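Local coordinates for ABC transporter, substrate binding protein (Mannopine) (Agrobacterium fabrum, PDB 5L9S), which probably serves as the periplasmic substrate-binding component of an ABC transporter for the opine mannopine, here in an open, unliganded form, at residues A[81-90]-A[251-259]; A[109-118]-A[202-212]. All blocks are in the same frame, centred on the assembly; numbering follows the deposited sequence.

Contacts 1 and 2 lie on opposite sides of the chain's centre in this two-lobed periplasmic binding protein. Contact 1 sets the short, largely irregular segment 81-90 against helix 247-258, whereas contact 2 zips two antiparallel strands. Their centres are 35 Å apart and their nearest atoms about 11 Å, so they do not touch. Strand 224-240 relates them: L240 and I238 meet contact 1, while F232 and V234 bond to the backbone of contact 2. Contact 2 is also nested in the loop that contact 1 closes. With no substrate bound, the only ligand at either contact is an acetate, probably from the crystallisation liquor.

Contact 1: residues A[81-90]-A[251-259]; sequences LSDFCMQFIN and LKLIEFWLR
F84 and F88, one turn apart on the 81-90 segment, lean on the last turns of helix 247-258, a helix that packs against the mixed β-sheet in this lobe of the periplasmic binding protein. The tightly packed part is made by leucine methyls resting on phenylalanine rings. L251 CD2 lies over one face of the F84 ring, 3.9 Å from its centroid, while I254 CG2 approaches F84 CZ to 3.7 Å. The F84 side chain turns anti to its own nitrogen (chi1 161°), and that torsion sends the ring across to the helix. The same kind of contact recurs at F88, where L258 CD1 sits 3.8 Å from the ring centroid in a second CH-π contact. Q87 CG covers the opposite face of F88, leaving that ring sandwiched between aliphatic carbons from both segments; F84 CZ lies at its edge, the two rings steeply inclined to each other. Deeper in, L81 and I254 meet tip to tip, and C85, facing away from the helix, is tied to C99 by a disulfide.

Toward solvent the character changes. E255 and R259, both of 251-259, form a salt bridge, its hydrogen bond weak, and the E255 CG methylene touches F88 CZ. The R259 chain bends at chi3, which lays its guanidinium near the F88 ring with the two planes 33° apart, CE1 beneath one face. N90, exposed at the margin, approaches the guanidinium edge. The backbone of 81-90 contributes one polar link there, a weak bond from R259 NH1 to Q87 O at 2.8 Å, bent to 118° at the hydrogen.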
loop_
_atom_site.group_PDB
_atom_site.type_symbol
_atom_site.label_atom_id
_atom_site.label_comp_id
_atom_site.label_asym_id
_atom_site.label_seq_id
_atom_site.Cartn_x
_atom_site.Cartn_y
_atom_site.Cartn_z
ATOM N N LEU A 81 3.658 13.013 14.770
ATOM C CA LEU A 81 4.944 13.243 14.121
ATOM C C LEU A 81 5.061 14.580 13.392
ATOM O O LEU A 81 6.175 14.955 13.028
ATOM C CB LEU A 81 5.272 12.081 13.175
ATOM C CG LEU A 81 6.092 10.941 13.756
ATOM C CD1 LEU A 81 5.195 9.917 14.466
ATOM C CD2 LEU A 81 6.874 10.244 12.658
ATOM N N SER A 82 3.927 15.288 13.174
ATOM C CA SER A 82 3.795 16.590 12.489
ATOM C C SER A 82 4.970 17.571 12.716
ATOM O O SER A 82 5.493 18.112 11.745
ATOM C CB SER A 82 2.470 17.254 12.858
ATOM O OG SER A 82 1.384 16.473 12.387
ATOM N N ASP A 83 5.413 17.754 13.969
ATOM C CA ASP A 83 6.560 18.617 14.277
ATOM C C ASP A 83 7.866 18.083 13.650
ATOM O O ASP A 83 8.536 18.829 12.934
ATOM C CB ASP A 83 6.701 18.928 15.792
ATOM C CG ASP A 83 6.715 17.785 16.808
ATOM O OD1 ASP A 83 6.603 16.600 16.385
ATOM O OD2 ASP A 83 6.802 18.076 18.028
ATOM N N PHE A 84 8.183 16.788 13.881
ATOM C CA PHE A 84 9.353 16.073 13.344
ATOM C C PHE A 84 9.393 16.082 11.800
ATOM O O PHE A 84 10.467 16.176 11.204
ATOM C CB PHE A 84 9.359 14.622 13.879
ATOM C CG PHE A 84 10.210 13.626 13.120
ATOM C CD1 PHE A 84 11.548 13.441 13.444
ATOM C CD2 PHE A 84 9.668 12.866 12.089
ATOM C CE1 PHE A 84 12.336 12.523 12.740
ATOM C CE2 PHE A 84 10.459 11.962 11.375
ATOM C CZ PHE A 84 11.787 11.794 11.708
ATOM N N CYS A 85 8.213 15.948 11.186
ATOM C CA CYS A 85 7.934 15.892 9.758
ATOM C C CYS A 85 8.397 17.100 8.954
ATOM O O CYS A 85 8.673 16.963 7.757
ATOM C CB CYS A 85 6.444 15.650 9.554
ATOM S SG CYS A 85 5.878 14.029 10.126
ATOM N N MET A 86 8.400 18.282 9.588
ATOM C CA MET A 86 8.775 19.572 9.014
ATOM C C MET A 86 10.174 19.582 8.412
ATOM O O MET A 86 10.364 20.174 7.351
ATOM C CB MET A 86 8.619 20.686 10.062
ATOM C CG MET A 86 7.202 21.204 10.169
ATOM S SD MET A 86 6.850 22.107 11.698
ATOM C CE MET A 86 5.072 22.057 11.682
ATOM N N GLN A 87 11.128 18.874 9.062
ATOM C CA GLN A 87 12.534 18.761 8.658
ATOM C C GLN A 87 12.738 18.079 7.289
ATOM O O GLN A 87 13.837 18.151 6.736
ATOM C CB GLN A 87 13.379 18.081 9.760
ATOM C CG GLN A 87 13.422 16.552 9.694
ATOM C CD GLN A 87 14.319 15.908 10.725
ATOM O OE1 GLN A 87 13.929 14.948 11.389
ATOM N NE2 GLN A 87 15.551 16.386 10.864
ATOM N N PHE A 88 11.700 17.438 6.742
ATOM C CA PHE A 88 11.799 16.770 5.448
ATOM C C PHE A 88 11.223 17.610 4.289
ATOM O O PHE A 88 10.832 17.059 3.250
ATOM C CB PHE A 88 11.190 15.359 5.519
ATOM C CG PHE A 88 11.926 14.454 6.475
ATOM C CD1 PHE A 88 13.174 13.936 6.146
ATOM C CD2 PHE A 88 11.390 14.145 7.714
ATOM C CE1 PHE A 88 13.870 13.114 7.042
ATOM C CE2 PHE A 88 12.083 13.319 8.604
ATOM C CZ PHE A 88 13.320 12.809 8.263
ATOM N N ILE A 89 11.206 18.955 4.465
ATOM C CA ILE A 89 10.770 19.954 3.467
ATOM C C ILE A 89 12.012 20.852 3.123
ATOM O O ILE A 89 11.926 22.059 2.897
ATOM C CB ILE A 89 9.441 20.710 3.864
ATOM C CG1 ILE A 89 8.324 19.733 4.393
ATOM C CG2 ILE A 89 8.907 21.617 2.729
ATOM C CD1 ILE A 89 7.775 18.592 3.397
ATOM N N ASN A 90 13.179 20.183 3.118
ATOM C CA ASN A 90 14.523 20.644 2.759
ATOM C C ASN A 90 14.798 20.022 1.382
ATOM O O ASN A 90 15.711 20.437 0.666
ATOM C CB ASN A 90 15.562 20.120 3.790
ATOM C CG ASN A 90 15.932 18.643 3.675
ATOM O OD1 ASN A 90 17.059 18.292 3.302
ATOM N ND2 ASN A 90 15.000 17.741 3.978
ATOM N N LEU A 251 13.456 7.986 16.417
ATOM C CA LEU A 251 13.356 9.040 15.400
ATOM C C LEU A 251 14.608 9.126 14.498
ATOM O O LEU A 251 14.518 9.577 13.357
ATOM C CB LEU A 251 13.034 10.395 16.042
ATOM C CG LEU A 251 11.632 10.550 16.658
ATOM C CD1 LEU A 251 11.514 11.843 17.389
ATOM C CD2 LEU A 251 10.536 10.455 15.593
ATOM N N LYS A 252 15.766 8.672 15.012
ATOM C CA LYS A 252 17.038 8.615 14.282
ATOM C C LYS A 252 16.945 7.488 13.258
ATOM O O LYS A 252 17.508 7.597 12.167
ATOM C CB LYS A 252 18.207 8.322 15.253
ATOM C CG LYS A 252 18.685 9.497 16.077
ATOM C CD LYS A 252 20.033 9.144 16.700
ATOM C CE LYS A 252 20.355 9.939 17.939
ATOM N NZ LYS A 252 21.483 9.338 18.697
ATOM N N LEU A 253 16.244 6.393 13.634
ATOM C CA LEU A 253 16.005 5.226 12.791
ATOM C C LEU A 253 15.061 5.600 11.651
ATOM O O LEU A 253 15.276 5.154 10.517
ATOM C CB LEU A 253 15.482 4.031 13.619
ATOM C CG LEU A 253 15.214 2.725 12.864
ATOM C CD1 LEU A 253 16.464 2.154 12.253
ATOM C CD2 LEU A 253 14.588 1.716 13.751
ATOM N N ILE A 254 14.044 6.453 11.946
ATOM C CA ILE A 254 13.096 6.960 10.950
ATOM C C ILE A 254 13.826 7.869 9.947
ATOM O O ILE A 254 13.717 7.648 8.740
ATOM C CB ILE A 254 11.891 7.672 11.615
ATOM C CG1 ILE A 254 11.035 6.677 12.431
ATOM C CG2 ILE A 254 11.038 8.394 10.547
ATOM C CD1 ILE A 254 9.740 7.284 13.036
ATOM N N GLU A 255 14.576 8.880 10.457
ATOM C CA GLU A 255 15.365 9.840 9.671
ATOM C C GLU A 255 16.331 9.098 8.759
ATOM O O GLU A 255 16.462 9.475 7.586
ATOM C CB GLU A 255 16.140 10.801 10.597
ATOM C CG GLU A 255 16.739 12.015 9.891
ATOM C CD GLU A 255 17.701 12.888 10.677
ATOM O OE1 GLU A 255 17.576 12.977 11.922
ATOM O OE2 GLU A 255 18.566 13.522 10.030
ATOM N N PHE A 256 16.970 8.017 9.290
ATOM C CA PHE A 256 17.902 7.157 8.551
ATOM C C PHE A 256 17.259 6.606 7.291
ATOM O O PHE A 256 17.893 6.611 6.251
ATOM C CB PHE A 256 18.444 5.993 9.421
ATOM C CG PHE A 256 19.541 5.179 8.759
ATOM C CD1 PHE A 256 20.862 5.620 8.770
ATOM C CD2 PHE A 256 19.249 3.988 8.105
ATOM C CE1 PHE A 256 21.865 4.885 8.134
ATOM C CE2 PHE A 256 20.257 3.252 7.473
ATOM C CZ PHE A 256 21.558 3.702 7.498
ATOM N N TRP A 257 16.017 6.120 7.399
ATOM C CA TRP A 257 15.243 5.562 6.299
ATOM C C TRP A 257 14.866 6.635 5.292
ATOM O O TRP A 257 15.131 6.464 4.099
ATOM C CB TRP A 257 13.983 4.856 6.837
ATOM C CG TRP A 257 13.047 4.402 5.755
ATOM C CD1 TRP A 257 11.921 5.044 5.313
ATOM C CD2 TRP A 257 13.198 3.246 4.934
ATOM N NE1 TRP A 257 11.374 4.366 4.256
ATOM C CE2 TRP A 257 12.132 3.252 4.003
ATOM C CE3 TRP A 257 14.145 2.205 4.880
ATOM C CZ2 TRP A 257 11.956 2.231 3.059
ATOM C CZ3 TRP A 257 13.959 1.185 3.961
ATOM C CH2 TRP A 257 12.856 1.185 3.085
ATOM N N LEU A 258 14.222 7.724 5.757
ATOM C CA LEU A 258 13.758 8.785 4.857
ATOM C C LEU A 258 14.881 9.484 4.064
ATOM O O LEU A 258 14.679 9.850 2.895
ATOM C CB LEU A 258 12.888 9.812 5.603
ATOM C CG LEU A 258 11.507 9.313 5.998
ATOM C CD1 LEU A 258 10.854 10.266 6.968
ATOM C CD2 LEU A 258 10.607 9.016 4.738
ATOM N N ARG A 259 16.062 9.626 4.687
ATOM C CA ARG A 259 17.205 10.302 4.078
ATOM C C ARG A 259 18.156 9.373 3.313
ATOM O O ARG A 259 19.118 9.870 2.724
ATOM C CB ARG A 259 17.964 11.127 5.138
ATOM C CG ARG A 259 17.121 12.239 5.763
ATOM C CD ARG A 259 17.945 13.372 6.309
ATOM N NE ARG A 259 17.302 14.664 6.046
ATOM C CZ ARG A 259 16.670 15.385 6.963
ATOM N NH1 ARG A 259 16.112 16.541 6.636
ATOM N NH2 ARG A 259 16.614 14.971 8.222
#

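Contact 2: residues A[109-118]-A[202-212]. With ACT (acetate ion), chain C.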
loop_
_atom_site.group_PDB
_atom_site.type_symbol
_atom_site.label_atom_id
_atom_site.label_comp_id
_atom_site.label_asym_id
_atom_site.label_seq_id
_atom_site.Cartn_x
_atom_site.Cartn_y
_atom_site.Cartn_z
ATOM N N THR A 109 2.455 -0.167 -2.119
ATOM C CA THR A 109 2.154 -1.265 -2.989
ATOM C C THR A 109 1.013 -0.827 -3.888
ATOM O O THR A 109 0.217 0.040 -3.513
ATOM C CB THR A 109 1.985 -2.538 -2.119
ATOM O OG1 THR A 109 3.306 -3.010 -1.847
ATOM C CG2 THR A 109 1.257 -3.652 -2.816
ATOM N N SER A 110 0.964 -1.386 -5.089
ATOM C CA SER A 110 -0.057 -1.047 -6.055
ATOM C C SER A 110 -1.142 -2.109 -6.185
ATOM O O SER A 110 -0.891 -3.304 -6.032
ATOM C CB SER A 110 0.573 -0.769 -7.418
ATOM O OG SER A 110 1.405 0.379 -7.409
ATOM N N THR A 111 -2.360 -1.644 -6.437
ATOM C CA THR A 111 -3.542 -2.447 -6.747
ATOM C C THR A 111 -3.930 -1.819 -8.076
ATOM O O THR A 111 -4.160 -0.619 -8.152
ATOM C CB THR A 111 -4.652 -2.371 -5.665
ATOM O OG1 THR A 111 -4.118 -2.695 -4.379
ATOM C CG2 THR A 111 -5.776 -3.344 -5.937
ATOM N N LEU A 112 -3.842 -2.591 -9.137
ATOM C CA LEU A 112 -4.073 -2.054 -10.460
ATOM C C LEU A 112 -4.832 -2.987 -11.380
ATOM O O LEU A 112 -5.161 -4.116 -11.012
ATOM C CB LEU A 112 -2.717 -1.656 -11.117
ATOM C CG LEU A 112 -1.447 -2.512 -10.907
ATOM C CD1 LEU A 112 -1.630 -3.980 -11.330
ATOM C CD2 LEU A 112 -0.324 -1.926 -11.659
ATOM N N LEU A 113 -5.057 -2.501 -12.599
ATOM C CA LEU A 113 -5.701 -3.189 -13.680
ATOM C C LEU A 113 -4.662 -4.083 -14.323
ATOM O O LEU A 113 -3.634 -3.606 -14.798
ATOM C CB LEU A 113 -6.228 -2.150 -14.696
ATOM C CG LEU A 113 -6.793 -2.687 -16.020
ATOM C CD1 LEU A 113 -8.025 -3.470 -15.807
ATOM C CD2 LEU A 113 -7.095 -1.580 -16.936
ATOM N N ALA A 114 -4.918 -5.377 -14.296
ATOM C CA ALA A 114 -4.081 -6.393 -14.904
ATOM C C ALA A 114 -4.988 -7.167 -15.867
ATOM O O ALA A 114 -6.207 -7.255 -15.655
ATOM C CB ALA A 114 -3.521 -7.308 -13.845
ATOM N N TYR A 115 -4.401 -7.669 -16.956
ATOM C CA TYR A 115 -5.114 -8.374 -18.014
ATOM C C TYR A 115 -4.285 -9.496 -18.654
ATOM O O TYR A 115 -3.048 -9.445 -18.634
ATOM C CB TYR A 115 -5.551 -7.352 -19.095
ATOM C CG TYR A 115 -4.422 -6.453 -19.547
ATOM C CD1 TYR A 115 -3.474 -6.900 -20.461
ATOM C CD2 TYR A 115 -4.269 -5.175 -19.021
ATOM C CE1 TYR A 115 -2.383 -6.114 -20.813
ATOM C CE2 TYR A 115 -3.180 -4.371 -19.375
ATOM C CZ TYR A 115 -2.252 -4.838 -20.291
ATOM O OH TYR A 115 -1.167 -4.070 -20.655
ATOM N N LYS A 116 -4.971 -10.490 -19.267
ATOM C CA LYS A 116 -4.288 -11.527 -20.062
ATOM C C LYS A 116 -4.050 -10.911 -21.434
ATOM O O LYS A 116 -4.966 -10.299 -21.984
ATOM C CB LYS A 116 -5.136 -12.807 -20.223
ATOM C CG LYS A 116 -4.363 -13.960 -20.864
ATOM C CD LYS A 116 -5.143 -15.216 -20.904
ATOM C CE LYS A 116 -4.482 -16.273 -21.760
ATOM N NZ LYS A 116 -5.279 -17.532 -21.799
ATOM N N LEU A 117 -2.836 -11.044 -21.974
ATOM C CA LEU A 117 -2.513 -10.493 -23.291
ATOM C C LEU A 117 -3.294 -11.215 -24.382
ATOM O O LEU A 117 -3.290 -12.449 -24.440
ATOM C CB LEU A 117 -1.002 -10.522 -23.588
ATOM C CG LEU A 117 -0.037 -9.977 -22.524
ATOM C CD1 LEU A 117 1.396 -10.227 -22.935
ATOM C CD2 LEU A 117 -0.230 -8.503 -22.298
ATOM N N ASN A 118 -4.045 -10.465 -25.185
ATOM C CA ASN A 118 -4.789 -11.086 -26.269
ATOM C C ASN A 118 -3.994 -10.989 -27.548
ATOM O O ASN A 118 -3.144 -10.100 -27.674
ATOM C CB ASN A 118 -6.226 -10.579 -26.390
ATOM C CG ASN A 118 -6.393 -9.119 -26.141
ATOM O OD1 ASN A 118 -7.123 -8.700 -25.231
ATOM N ND2 ASN A 118 -5.672 -8.317 -26.902
ATOM N N ASP A 202 -7.279 -19.549 -16.073
ATOM C CA ASP A 202 -7.931 -18.688 -17.059
ATOM C C ASP A 202 -9.407 -18.449 -16.711
ATOM O O ASP A 202 -10.279 -18.517 -17.581
ATOM C CB ASP A 202 -7.725 -19.209 -18.504
ATOM C CG ASP A 202 -7.863 -18.138 -19.578
ATOM O OD1 ASP A 202 -7.416 -16.982 -19.336
ATOM O OD2 ASP A 202 -8.405 -18.457 -20.668
ATOM N N GLU A 203 -9.679 -18.179 -15.420
ATOM C CA GLU A 203 -11.021 -17.904 -14.880
ATOM C C GLU A 203 -11.432 -16.428 -15.105
ATOM O O GLU A 203 -12.614 -16.080 -14.976
ATOM C CB GLU A 203 -11.120 -18.298 -13.393
ATOM C CG GLU A 203 -11.098 -19.802 -13.132
ATOM C CD GLU A 203 -11.034 -20.224 -11.673
ATOM O OE1 GLU A 203 -10.237 -21.135 -11.344
ATOM O OE2 GLU A 203 -11.782 -19.644 -10.854
ATOM N N TYR A 204 -10.451 -15.577 -15.448
ATOM C CA TYR A 204 -10.637 -14.163 -15.775
ATOM C C TYR A 204 -9.526 -13.701 -16.696
ATOM O O TYR A 204 -8.393 -14.256 -16.668
ATOM C CB TYR A 204 -10.749 -13.239 -14.535
ATOM C CG TYR A 204 -9.463 -13.016 -13.774
ATOM C CD1 TYR A 204 -8.633 -11.934 -14.066
ATOM C CD2 TYR A 204 -9.112 -13.839 -12.715
ATOM C CE1 TYR A 204 -7.467 -11.704 -13.341
ATOM C CE2 TYR A 204 -7.943 -13.633 -11.996
ATOM C CZ TYR A 204 -7.139 -12.545 -12.285
ATOM O OH TYR A 204 -6.004 -12.346 -11.534
ATOM N N ARG A 205 -9.865 -12.665 -17.486
ATOM C CA ARG A 205 -8.996 -12.037 -18.474
ATOM C C ARG A 205 -8.705 -10.545 -18.165
ATOM O O ARG A 205 -7.736 -9.999 -18.693
ATOM C CB ARG A 205 -9.568 -12.221 -19.895
ATOM C CG ARG A 205 -9.587 -13.679 -20.360
ATOM C CD ARG A 205 -9.828 -13.801 -21.851
ATOM N NE ARG A 205 -8.598 -13.598 -22.622
ATOM C CZ ARG A 205 -7.964 -14.557 -23.293
ATOM N NH1 ARG A 205 -8.442 -15.797 -23.308
ATOM N NH2 ARG A 205 -6.855 -14.278 -23.968
ATOM N N VAL A 206 -9.551 -9.890 -17.345
ATOM C CA VAL A 206 -9.391 -8.494 -16.932
ATOM C C VAL A 206 -9.731 -8.386 -15.447
ATOM O O VAL A 206 -10.824 -8.773 -15.058
ATOM C CB VAL A 206 -10.266 -7.527 -17.761
ATOM C CG1 VAL A 206 -10.004 -6.083 -17.348
ATOM C CG2 VAL A 206 -10.033 -7.703 -19.258
ATOM N N GLY A 207 -8.814 -7.862 -14.634
ATOM C CA GLY A 207 -9.059 -7.763 -13.204
ATOM C C GLY A 207 -8.280 -6.737 -12.430
ATOM O O GLY A 207 -7.299 -6.192 -12.923
ATOM N N GLN A 208 -8.749 -6.441 -11.217
ATOM C CA GLN A 208 -8.091 -5.540 -10.292
ATOM C C GLN A 208 -7.365 -6.473 -9.323
ATOM O O GLN A 208 -8.012 -7.202 -8.561
ATOM C CB GLN A 208 -9.102 -4.643 -9.566
ATOM C CG GLN A 208 -8.477 -3.839 -8.441
ATOM C CD GLN A 208 -9.469 -2.920 -7.780
ATOM O OE1 GLN A 208 -9.714 -1.802 -8.220
ATOM N NE2 GLN A 208 -10.015 -3.328 -6.675
ATOM N N ILE A 209 -6.032 -6.542 -9.440
ATOM C CA ILE A 209 -5.212 -7.411 -8.584
ATOM C C ILE A 209 -4.024 -6.636 -8.000
ATOM O O ILE A 209 -3.857 -5.466 -8.327
ATOM C CB ILE A 209 -4.804 -8.740 -9.279
ATOM C CG1 ILE A 209 -3.757 -8.527 -10.374
ATOM C CG2 ILE A 209 -6.044 -9.516 -9.796
ATOM C CD1 ILE A 209 -3.141 -9.832 -10.931
ATOM N N TRP A 210 -3.237 -7.260 -7.112
ATOM C CA TRP A 210 -2.056 -6.597 -6.560
ATOM C C TRP A 210 -0.903 -6.721 -7.562
ATOM O O TRP A 210 -0.696 -7.800 -8.132
ATOM C CB TRP A 210 -1.615 -7.228 -5.222
ATOM C CG TRP A 210 -2.556 -7.094 -4.054
ATOM C CD1 TRP A 210 -3.238 -5.975 -3.660
ATOM C CD2 TRP A 210 -2.829 -8.100 -3.062
ATOM N NE1 TRP A 210 -4.008 -6.257 -2.549
ATOM C CE2 TRP A 210 -3.758 -7.549 -2.149
ATOM C CE3 TRP A 210 -2.414 -9.436 -2.883
ATOM C CZ2 TRP A 210 -4.241 -8.267 -1.048
ATOM C CZ3 TRP A 210 -2.883 -10.144 -1.778
ATOM C CH2 TRP A 210 -3.803 -9.571 -0.892
ATOM N N LEU A 211 -0.122 -5.636 -7.751
ATOM C CA LEU A 211 1.073 -5.655 -8.603
ATOM C C LEU A 211 2.043 -6.792 -8.228
ATOM O O LEU A 211 2.603 -7.415 -9.119
ATOM C CB LEU A 211 1.794 -4.304 -8.605
ATOM C CG LEU A 211 2.992 -4.123 -9.568
ATOM C CD1 LEU A 211 2.666 -4.593 -10.981
ATOM C CD2 LEU A 211 3.456 -2.699 -9.575
ATOM N N THR A 212 2.183 -7.087 -6.937
ATOM C CA THR A 212 3.021 -8.173 -6.403
ATOM C C THR A 212 2.646 -9.533 -7.020
ATOM O O THR A 212 3.535 -10.284 -7.449
ATOM C CB THR A 212 2.955 -8.155 -4.861
ATOM O OG1 THR A 212 3.694 -7.019 -4.423
ATOM C CG2 THR A 212 3.542 -9.402 -4.205
HETATM C C ACT C . 1.146 -5.092 -22.985
HETATM O O ACT C . 1.520 -5.472 -21.825
HETATM O OXT ACT C . -0.008 -4.653 -23.283
HETATM C CH3 ACT C . 2.185 -5.164 -24.142
#
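T111 and W210, L113 and Q208, and Y115 and V206 form the non-hydrogen-bonded pairs of an antiparallel ladder, alternating with the hydrogen-bonded pairs L112-I209 and A114-G207. The short strand axes run at 160° to each other and come within 4.6 Å. Two-way backbone bonds hold each hydrogen-bonded pair; that from A114 N to G207 O is 2.9 Å long and almost straight. The ladder is prolonged at both ends, by K116 N to R205 O and by L211 N to S110 O, the latter tying the first residue of helix 211-219 to the strand just after W210, its N-cap. Between these bonds CA-H...O contacts fill in, such as Q208 CA to L112 O at 3.3 Å.

Apolar contacts line both faces. On the face of T111, L113 and V206, L113 CD1 reaches V206 CG1 at 3.6 Å, and T111 CG2 lies against Q208 CG. The T111 hydroxyl oxygen instead meets the indole edge of W210, at CD1. On the other face A114 CB packs against I209 CG1 at 3.7 Å.

Charged groups gather where the strands end. K116, fully extended from a chi1 of -171°, runs its CD over one face of the R205 guanidinium and delivers NZ to D202 OD1 at 3.3 Å, a salt bridge with a weak hydrogen bond. R205 NH1 is a longer 3.7 Å from D202 OD2, which lies well out of the guanidinium plane, so that the carboxylate is shared by charge alone on that side.

A final polar contact is the 2.9 Å hydrogen bond from Y115 OH to acetate OXT. Strand 224-240 beside 103-116 and strand 140-143 beside 206-210 continue the sheet, so the two strands belong to the mixed β-sheet of a periplasmic binding protein lobe.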